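Local coordinates for protein branched-chain phosphotransacylase (Enterococcus faecalis, PDB 1YCO) that probably transfers branched-chain acyl groups between coenzyme A and phosphate, at residues A[12-17]-A[251-256]. Numbering follows the deposited sequence.
Sequences PEILQL and VLTSRS
E13 and R255 bring the two backbones nearest, their CA atoms 7.0 Å apart, where the first turn of helix 12-24 faces the loop that leaves strand 250-252. The backbones do not touch; side chains bridge the gap. R255 carries the polar part. Its NH2 gives a hydrogen bond of 2.8 Å to OE2 of E13, and the pair is a salt bridge. The carboxylate does not meet the guanidinium in the flat, two-pronged way: the two planes stand 53° apart, NH2 comes in from above the carboxylate plane, and OE1 of E13 lies over one face of the guanidinium, 3.2 Å from NE of R255. The glutamate chain, bent at chi2 (89°), puts OE1 there while OE2 takes the NH2 bond, 18° out of the guanidinium plane. I77 touches both partners of the salt bridge. Deeper in, the contact turns apolar, with CD1 of I14 resting 4.2 Å from CG2 of T253; both residues are buried. The loop has bonds of its own, OG of S254 pairing with OG of S256 at 3.1 Å, while D257 accepts from the backbone N of S254. This is side-chain packing at the carboxyl end of a parallel alpha/beta sheet, consistent with the isocitrate/isopropylmalate dehydrogenase-like fold of its family, where the helix following strand 2-7 meets the loop from edge strand 250-252, with strand 72-75 between those two strands.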
loop_
_atom_site.group_PDB
_atom_site.type_symbol
_atom_site.label_atom_id
_atom_site.label_comp_id
_atom_site.label_asym_id
_atom_site.label_seq_id
_atom_site.Cartn_x
_atom_site.Cartn_y
_atom_site.Cartn_z
ATOM N N PRO A 12 -0.309 -20.973 24.884
ATOM C CA PRO A 12 -1.544 -21.555 24.340
ATOM C C PRO A 12 -1.803 -21.132 22.892
ATOM O O PRO A 12 -2.481 -21.837 22.139
ATOM C CB PRO A 12 -2.617 -21.070 25.319
ATOM C CG PRO A 12 -2.090 -19.749 25.772
ATOM C CD PRO A 12 -0.607 -20.029 25.979
ATOM N N GLU A 13 -1.245 -19.986 22.510
ATOM C CA GLU A 13 -1.388 -19.480 21.146
ATOM C C GLU A 13 -0.516 -20.337 20.213
ATOM O O GLU A 13 -0.946 -20.723 19.123
ATOM C CB GLU A 13 -0.937 -18.021 21.064
ATOM C CG GLU A 13 -1.521 -17.104 22.137
ATOM C CD GLU A 13 -0.680 -17.060 23.402
ATOM O OE1 GLU A 13 0.563 -16.960 23.281
ATOM O OE2 GLU A 13 -1.263 -17.103 24.512
ATOM N N ILE A 14 0.707 -20.635 20.648
ATOM C CA ILE A 14 1.604 -21.455 19.852
ATOM C C ILE A 14 1.080 -22.891 19.833
ATOM O O ILE A 14 1.163 -23.580 18.816
ATOM C CB ILE A 14 3.064 -21.419 20.415
ATOM C CG1 ILE A 14 3.636 -20.004 20.311
ATOM C CG2 ILE A 14 3.950 -22.397 19.666
ATOM C CD1 ILE A 14 3.690 -19.432 18.881
ATOM N N LEU A 15 0.512 -23.333 20.950
ATOM C CA LEU A 15 -0.027 -24.691 21.044
ATOM C C LEU A 15 -1.097 -24.941 19.980
ATOM O O LEU A 15 -1.146 -26.011 19.370
ATOM C CB LEU A 15 -0.630 -24.921 22.429
ATOM C CG LEU A 15 -0.928 -26.379 22.761
ATOM C CD1 LEU A 15 0.371 -27.163 22.864
ATOM C CD2 LEU A 15 -1.685 -26.444 24.072
ATOM N N GLN A 16 -1.952 -23.947 19.766
ATOM C CA GLN A 16 -3.012 -24.051 18.773
ATOM C C GLN A 16 -2.406 -24.251 17.373
ATOM O O GLN A 16 -2.974 -24.962 16.538
ATOM C CB GLN A 16 -3.875 -22.783 18.806
ATOM C CG GLN A 16 -5.372 -23.025 18.666
ATOM C CD GLN A 16 -6.156 -21.738 18.420
ATOM O OE1 GLN A 16 -5.998 -20.753 19.148
ATOM N NE2 GLN A 16 -7.007 -21.743 17.389
ATOM N N LEU A 17 -1.250 -23.628 17.133
ATOM C CA LEU A 17 -0.534 -23.727 15.845
ATOM C C LEU A 17 0.041 -25.120 15.631
ATOM O O LEU A 17 -0.137 -25.732 14.574
ATOM C CB LEU A 17 0.623 -22.718 15.787
ATOM C CG LEU A 17 1.558 -22.798 14.571
ATOM C CD1 LEU A 17 0.748 -22.615 13.291
ATOM C CD2 LEU A 17 2.646 -21.720 14.667
ATOM N N VAL A 251 10.499 -17.678 10.537
ATOM C CA VAL A 251 9.119 -17.221 10.587
ATOM C C VAL A 251 8.904 -16.325 11.818
ATOM O O VAL A 251 9.224 -16.707 12.945
ATOM C CB VAL A 251 8.144 -18.424 10.657
ATOM C CG1 VAL A 251 6.710 -17.945 10.664
ATOM C CG2 VAL A 251 8.394 -19.374 9.499
ATOM N N LEU A 252 8.371 -15.131 11.591
ATOM C CA LEU A 252 8.107 -14.196 12.671
ATOM C C LEU A 252 6.631 -14.258 13.037
ATOM O O LEU A 252 5.761 -14.100 12.183
ATOM C CB LEU A 252 8.488 -12.776 12.247
ATOM C CG LEU A 252 9.980 -12.548 11.982
ATOM C CD1 LEU A 252 10.226 -11.131 11.471
ATOM C CD2 LEU A 252 10.759 -12.802 13.254
ATOM N N THR A 253 6.359 -14.495 14.313
ATOM C CA THR A 253 4.994 -14.586 14.804
ATOM C C THR A 253 4.739 -13.530 15.879
ATOM O O THR A 253 5.634 -13.184 16.653
ATOM C CB THR A 253 4.727 -16.009 15.374
ATOM O OG1 THR A 253 4.176 -16.837 14.345
ATOM C CG2 THR A 253 3.785 -15.972 16.565
ATOM N N SER A 254 3.514 -13.018 15.912
ATOM C CA SER A 254 3.108 -12.020 16.894
ATOM C C SER A 254 1.873 -12.569 17.580
ATOM O O SER A 254 0.975 -13.086 16.919
ATOM C CB SER A 254 2.766 -10.696 16.214
ATOM O OG SER A 254 2.289 -9.748 17.156
ATOM N N ARG A 255 1.828 -12.459 18.902
ATOM C CA ARG A 255 0.697 -12.963 19.673
ATOM C C ARG A 255 -0.638 -12.595 19.026
ATOM O O ARG A 255 -1.549 -13.423 18.943
ATOM C CB ARG A 255 0.767 -12.422 21.104
ATOM C CG ARG A 255 -0.199 -13.086 22.075
ATOM C CD ARG A 255 0.226 -12.834 23.514
ATOM N NE ARG A 255 -0.099 -13.979 24.362
ATOM C CZ ARG A 255 0.516 -14.277 25.506
ATOM N NH1 ARG A 255 1.502 -13.510 25.962
ATOM N NH2 ARG A 255 0.149 -15.361 26.180
ATOM N N SER A 256 -0.742 -11.355 18.555
ATOM C CA SER A 256 -1.962 -10.878 17.910
ATOM C C SER A 256 -2.300 -11.627 16.622
ATOM O O SER A 256 -3.442 -11.586 16.151
ATOM C CB SER A 256 -1.850 -9.379 17.609
ATOM O OG SER A 256 -0.712 -9.096 16.813
#